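Local coordinates for ferulic acid esterase, AmCE1/Fae1A (PDB 5CXX), which probably hydrolyses feruloyl esters, as a CE1 esterase of the alpha/beta-hydrolase clan, and binds ferulic acid in its pocket, at residues K13-Q18 / D254-S259; V110-D113 / E117-K120. All coordinates share one frame; numbering follows the deposited sequence.

Overall arrangement
Contact 1 joins the two ends of the fold: K13-Q18, on and after the short helix 12-15, meets D254-S259 at the start of helix 255-266, with the eight-stranded mixed sheet falling between them in sequence. Contact 2 is local and lies within that span: V110-D113, in the loop after strand 95-99, packs on E117-K120 of helix 116-123. The two share no helix or strand and do not touch; the centres of contact 1 and contact 2 are about 29 Å apart, and the nearest atoms of contact 1 and contact 2 about 16 Å. Contact 1 thus ties the N-terminal region to the last helix, whereas contact 2 shapes a loop-helix wall that reaches the bound ferulic acid through Y119.

Contact 1: K13-Q18 / D254-S259; sequences KYRTKQ and DWNAIS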
loop_
_atom_site.group_PDB
_atom_site.type_symbol
_atom_site.label_atom_id
_atom_site.label_comp_id
_atom_site.label_asym_id
_atom_site.label_seq_id
_atom_site.Cartn_x
_atom_site.Cartn_y
_atom_site.Cartn_z
ATOM N N LYS A 13 9.603 -10.024 -16.751
ATOM C CA LYS A 13 10.654 -10.642 -15.998
ATOM C C LYS A 13 10.832 -10.123 -14.563
ATOM O O LYS A 13 11.474 -10.799 -13.749
ATOM C CB LYS A 13 11.978 -10.544 -16.744
ATOM C CG LYS A 13 12.472 -9.146 -16.870
ATOM C CD LYS A 13 13.831 -9.097 -17.620
ATOM C CE LYS A 13 14.223 -7.659 -17.889
ATOM N NZ LYS A 13 15.601 -7.562 -18.492
ATOM N N TYR A 14 10.281 -8.958 -14.211
ATOM C CA TYR A 14 10.401 -8.517 -12.843
ATOM C C TYR A 14 9.219 -9.028 -12.010
ATOM O O TYR A 14 9.373 -9.227 -10.795
ATOM C CB TYR A 14 10.451 -6.974 -12.760
ATOM C CG TYR A 14 11.753 -6.512 -13.292
ATOM C CD1 TYR A 14 12.886 -6.607 -12.517
ATOM C CD2 TYR A 14 11.838 -5.990 -14.591
ATOM C CE1 TYR A 14 14.110 -6.215 -13.042
ATOM C CE2 TYR A 14 13.068 -5.577 -15.124
ATOM C CZ TYR A 14 14.169 -5.706 -14.339
ATOM O OH TYR A 14 15.363 -5.308 -14.889
ATOM N N ARG A 15 8.049 -9.289 -12.620
ATOM C CA ARG A 15 6.912 -9.749 -11.813
ATOM C C ARG A 15 6.764 -11.266 -11.764
ATOM O O ARG A 15 5.824 -11.791 -11.173
ATOM C CB ARG A 15 5.599 -9.131 -12.310
ATOM C CG ARG A 15 5.348 -9.394 -13.822
ATOM C CD ARG A 15 3.982 -8.715 -14.222
ATOM N NE ARG A 15 2.828 -9.437 -13.630
ATOM C CZ ARG A 15 1.574 -9.246 -14.039
ATOM N NH1 ARG A 15 1.333 -8.310 -14.973
ATOM N NH2 ARG A 15 0.565 -9.954 -13.510
ATOM N N THR A 16 7.709 -11.962 -12.406
ATOM C CA THR A 16 7.735 -13.438 -12.504
ATOM C C THR A 16 8.913 -13.965 -11.667
ATOM O O THR A 16 10.044 -13.392 -11.724
ATOM C CB THR A 16 7.900 -13.846 -14.012
ATOM O OG1 THR A 16 6.750 -13.333 -14.710
ATOM C CG2 THR A 16 7.927 -15.368 -14.194
ATOM N N LYS A 17 8.695 -15.075 -10.954
ATOM C CA LYS A 17 9.821 -15.760 -10.325
ATOM C C LYS A 17 10.721 -16.375 -11.385
ATOM O O LYS A 17 10.251 -17.085 -12.265
ATOM C CB LYS A 17 9.344 -16.858 -9.350
ATOM C CG LYS A 17 8.638 -16.152 -8.154
ATOM C CD LYS A 17 8.183 -17.285 -7.176
ATOM C CE LYS A 17 7.500 -16.712 -5.943
ATOM N NZ LYS A 17 6.984 -17.877 -5.071
ATOM N N GLN A 18 12.004 -16.028 -11.334
ATOM C CA GLN A 18 12.978 -16.586 -12.264
ATOM C C GLN A 18 13.633 -17.874 -11.759
ATOM O O GLN A 18 13.917 -18.022 -10.560
ATOM C CB GLN A 18 14.070 -15.508 -12.497
ATOM C CG GLN A 18 13.461 -14.171 -12.966
ATOM C CD GLN A 18 12.854 -14.314 -14.341
ATOM O OE1 GLN A 18 13.470 -14.901 -15.246
ATOM N NE2 GLN A 18 11.617 -13.896 -14.487
ATOM N N ASP A 254 -6.773 -4.511 -12.236
ATOM C CA ASP A 254 -6.140 -5.810 -12.470
ATOM C C ASP A 254 -4.654 -5.822 -12.106
ATOM O O ASP A 254 -4.072 -4.800 -11.653
ATOM C CB ASP A 254 -6.348 -6.227 -13.969
ATOM C CG ASP A 254 -5.648 -5.297 -14.983
ATOM O OD1 ASP A 254 -4.578 -4.720 -14.719
ATOM O OD2 ASP A 254 -6.192 -5.089 -16.116
ATOM N N TRP A 255 -4.047 -6.995 -12.330
ATOM C CA TRP A 255 -2.676 -7.176 -11.865
ATOM C C TRP A 255 -1.676 -6.472 -12.780
ATOM O O TRP A 255 -0.523 -6.284 -12.368
ATOM C CB TRP A 255 -2.362 -8.679 -11.782
ATOM C CG TRP A 255 -2.894 -9.263 -10.510
ATOM C CD1 TRP A 255 -3.974 -10.134 -10.360
ATOM C CD2 TRP A 255 -2.323 -9.107 -9.200
ATOM N NE1 TRP A 255 -4.135 -10.462 -9.048
ATOM C CE2 TRP A 255 -3.133 -9.868 -8.311
ATOM C CE3 TRP A 255 -1.212 -8.404 -8.691
ATOM C CZ2 TRP A 255 -2.863 -9.959 -6.947
ATOM C CZ3 TRP A 255 -0.954 -8.490 -7.299
ATOM C CH2 TRP A 255 -1.781 -9.271 -6.465
ATOM N N ASN A 256 -2.086 -6.105 -14.011
ATOM C CA ASN A 256 -1.206 -5.222 -14.803
ATOM C C ASN A 256 -1.060 -3.857 -14.130
ATOM O O ASN A 256 0.078 -3.348 -14.049
ATOM C CB ASN A 256 -1.723 -5.111 -16.258
ATOM C CG ASN A 256 -1.508 -6.416 -17.060
ATOM O OD1 ASN A 256 -0.537 -7.147 -16.799
ATOM N ND2 ASN A 256 -2.402 -6.719 -18.036
ATOM N N ALA A 257 -2.168 -3.273 -13.653
ATOM C CA ALA A 257 -2.090 -1.953 -12.990
ATOM C C ALA A 257 -1.347 -2.082 -11.655
ATOM O O ALA A 257 -0.518 -1.225 -11.316
ATOM C CB ALA A 257 -3.457 -1.373 -12.789
ATOM N N ILE A 258 -1.600 -3.172 -10.923
ATOM C CA ILE A 258 -0.932 -3.358 -9.649
ATOM C C ILE A 258 0.554 -3.557 -9.837
ATOM O O ILE A 258 1.337 -2.871 -9.175
ATOM C CB ILE A 258 -1.497 -4.581 -8.894
ATOM C CG1 ILE A 258 -2.981 -4.317 -8.523
ATOM C CG2 ILE A 258 -0.637 -4.865 -7.619
ATOM C CD1 ILE A 258 -3.702 -5.589 -8.098
ATOM N N SER A 259 0.934 -4.489 -10.735
ATOM C CA SER A 259 2.384 -4.791 -10.863
ATOM C C SER A 259 3.134 -3.564 -11.388
ATOM O O SER A 259 4.263 -3.296 -10.930
ATOM C CB SER A 259 2.662 -6.016 -11.741
ATOM O OG SER A 259 2.181 -5.793 -13.048
#
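R15, in the short helical stretch 12-15, and S259, in the first turns of helix 255-266, bring the two backbones nearest, their CA atoms 6.8 Å apart, and the arginine side chain spans the gap. Its chain bends at chi3 (-71°) and lays the guanidinium against the start of the longer helix. NH1 of R15 donates to OD1 of N256 at 2.9 Å; the acceptor lies at the edge of the guanidinium, only 6° out of its plane, but the N-H is bent away from a straight line (138°). The amide of N256 stands steeply to that plane. S259 comes over one guanidinium face, with its OG 3.6 Å from CZ of R15. That hydroxyl is turned to its own helix, where OG of S259 donates to O of W255 at 2.8 Å; the same carbonyl also takes the backbone N of S259. NH2 of R15 sits 3.6 Å from CB of W255 and forms a salt bridge with D75, which pairs the arginine's charge and fixes the other end of its flat group. D254 is the N-cap of helix 255-266, its OD1 accepting from N of A257 at 3.0 Å. R15 thus joins the N-terminal segment, the loop carrying D75 and the N-capped last helix of an alpha/beta-hydrolase fold; that helix starts, after D254, just past H253, the probable histidine of a Ser-His-Asp triad.

Contact 2: V110-D113 / E117-K120; sequences VTPD and EYYK. With FER (3-(4-hydroxy-3-methoxyphenyl)-2-propenoic acid), chain D.
With chi1 of Y118 near trans (-179°), CG points away from the backbone N and the ring leaves helix 116-123 against P112; in Y119 CG lies opposite the carbonyl carbon, beside the backbone N (chi1 -53°), which turns the ring to the ferulic acid. P112 lies over one face of the Y118 ring: its CA stands 3.5 Å from the ring centroid and 8° off the normal, a CH-pi contact over the centre. CB of P112 follows on toward the phenol end, 3.5 Å from CZ of Y118. The loop then curls round this ring, with O of D113 3.2 Å from CD2 of Y118, meeting it obliquely. Earlier in the loop, V110 packs on the helix itself, its CG2 3.8 Å from CB of Y118 and its CG1 3.7 Å from CG of E117, whose side chain it crosses at about a right angle. E117 bends at chi2 and carries its carboxylate to K120, NZ of K120 meeting OE1 of E117 in a salt bridge on the syn side. The hydroxyl of Y118 is hydrogen-bonded to that of Y122. Replacing Y118 by alanine removes the ring under P112, which would probably open a gap between loop and helix and leave the Y122 hydroxyl without this partner. On the neighbouring ring, C10 of the ferulic acid, its methoxy methyl, sits over the centre of the Y119 face, 3.3 Å above the plane, and O3 comes 3.1 Å from CZ of Y119. OH of Y119 is hydrogen-bonded to OG of S193. The proline over the tyrosine face joins the loop to helix 116-123, and next to it Y119 forms part of the ferulic acid pocket of this alpha/beta-hydrolase, covering the methoxy group of the bound acid.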
loop_
_atom_site.group_PDB
_atom_site.type_symbol
_atom_site.label_atom_id
_atom_site.label_comp_id
_atom_site.label_asym_id
_atom_site.label_seq_id
_atom_site.Cartn_x
_atom_site.Cartn_y
_atom_site.Cartn_z
ATOM N N VAL A 110 -19.345 -5.608 9.657
ATOM C CA VAL A 110 -20.449 -5.955 8.796
ATOM C C VAL A 110 -19.895 -6.738 7.595
ATOM O O VAL A 110 -18.674 -6.798 7.366
ATOM C CB VAL A 110 -21.239 -4.690 8.303
ATOM C CG1 VAL A 110 -21.795 -3.931 9.507
ATOM C CG2 VAL A 110 -20.329 -3.784 7.434
ATOM N N THR A 111 -20.826 -7.346 6.866
ATOM C CA THR A 111 -20.417 -8.177 5.757
ATOM C C THR A 111 -19.911 -7.313 4.586
ATOM O O THR A 111 -20.329 -6.156 4.444
ATOM C CB THR A 111 -21.612 -9.086 5.372
ATOM O OG1 THR A 111 -21.130 -10.184 4.608
ATOM C CG2 THR A 111 -22.667 -8.305 4.634
ATOM N N PRO A 112 -18.912 -7.809 3.827
ATOM C CA PRO A 112 -18.370 -6.947 2.762
ATOM C C PRO A 112 -19.435 -6.539 1.741
ATOM O O PRO A 112 -20.257 -7.342 1.341
ATOM C CB PRO A 112 -17.273 -7.809 2.114
ATOM C CG PRO A 112 -16.925 -8.886 3.243
ATOM C CD PRO A 112 -18.196 -9.104 3.975
ATOM N N ASP A 113 -19.368 -5.273 1.311
ATOM C CA ASP A 113 -20.318 -4.787 0.329
ATOM C C ASP A 113 -19.848 -3.334 0.094
ATOM O O ASP A 113 -18.997 -2.808 0.826
ATOM C CB ASP A 113 -21.738 -4.834 0.839
ATOM C CG ASP A 113 -22.768 -4.564 -0.269
ATOM O OD1 ASP A 113 -22.400 -4.503 -1.503
ATOM O OD2 ASP A 113 -23.937 -4.394 0.118
ATOM N N GLU A 117 -20.864 1.723 5.896
ATOM C CA GLU A 117 -20.518 1.069 7.147
ATOM C C GLU A 117 -19.374 0.109 6.979
ATOM O O GLU A 117 -18.516 0.029 7.845
ATOM C CB GLU A 117 -21.757 0.330 7.711
ATOM C CG GLU A 117 -21.489 -0.229 9.119
ATOM C CD GLU A 117 -21.190 0.859 10.162
ATOM O OE1 GLU A 117 -21.629 2.022 9.972
ATOM O OE2 GLU A 117 -20.547 0.541 11.186
ATOM N N TYR A 118 -19.323 -0.617 5.866
ATOM C CA TYR A 118 -18.169 -1.511 5.665
ATOM C C TYR A 118 -16.851 -0.706 5.469
ATOM O O TYR A 118 -15.771 -1.051 5.981
ATOM C CB TYR A 118 -18.448 -2.478 4.461
ATOM C CG TYR A 118 -17.328 -3.469 4.193
ATOM C CD1 TYR A 118 -17.005 -4.449 5.150
ATOM C CD2 TYR A 118 -16.677 -3.496 2.962
ATOM C CE1 TYR A 118 -15.974 -5.339 4.903
ATOM C CE2 TYR A 118 -15.678 -4.405 2.690
ATOM C CZ TYR A 118 -15.321 -5.330 3.677
ATOM O OH TYR A 118 -14.271 -6.215 3.402
ATOM N N TYR A 119 -16.936 0.428 4.734
ATOM C CA TYR A 119 -15.730 1.223 4.570
ATOM C C TYR A 119 -15.105 1.691 5.867
ATOM O O TYR A 119 -13.867 1.866 5.896
ATOM C CB TYR A 119 -16.065 2.459 3.707
ATOM C CG TYR A 119 -16.747 2.184 2.385
ATOM C CD1 TYR A 119 -16.592 0.981 1.676
ATOM C CD2 TYR A 119 -17.522 3.189 1.792
ATOM C CE1 TYR A 119 -17.239 0.768 0.472
ATOM C CE2 TYR A 119 -18.125 2.975 0.557
ATOM C CZ TYR A 119 -17.980 1.780 -0.084
ATOM O OH TYR A 119 -18.640 1.574 -1.280
ATOM N N LYS A 120 -15.937 1.976 6.880
ATOM C CA LYS A 120 -15.397 2.491 8.163
ATOM C C LYS A 120 -14.301 1.586 8.745
ATOM O O LYS A 120 -13.377 2.054 9.407
ATOM C CB LYS A 120 -16.510 2.641 9.196
ATOM C CG LYS A 120 -17.467 3.815 8.816
ATOM C CD LYS A 120 -18.560 3.865 9.883
ATOM C CE LYS A 120 -19.629 4.929 9.513
ATOM N NZ LYS A 120 -20.762 4.823 10.472
HETATM C C4 FER D . -16.447 2.510 -4.198
HETATM C C5 FER D . -16.082 1.684 -5.300
HETATM C C6 FER D . -15.039 0.813 -5.172
HETATM C C3 FER D . -15.661 2.466 -3.032
HETATM C C2 FER D . -14.628 1.581 -2.875
HETATM C C1 FER D . -14.297 0.769 -3.945
HETATM C C10 FER D . -15.149 3.413 -1.000
HETATM C C7 FER D . -13.186 -0.208 -3.761
HETATM C C8 FER D . -12.962 -1.269 -4.555
HETATM C C9 FER D . -11.777 -2.178 -4.235
HETATM O O1 FER D . -11.013 -1.986 -3.237
HETATM O O2 FER D . -11.582 -3.174 -4.979
HETATM O O4 FER D . -17.465 3.415 -4.211
HETATM O O3 FER D . -16.087 3.330 -2.067
#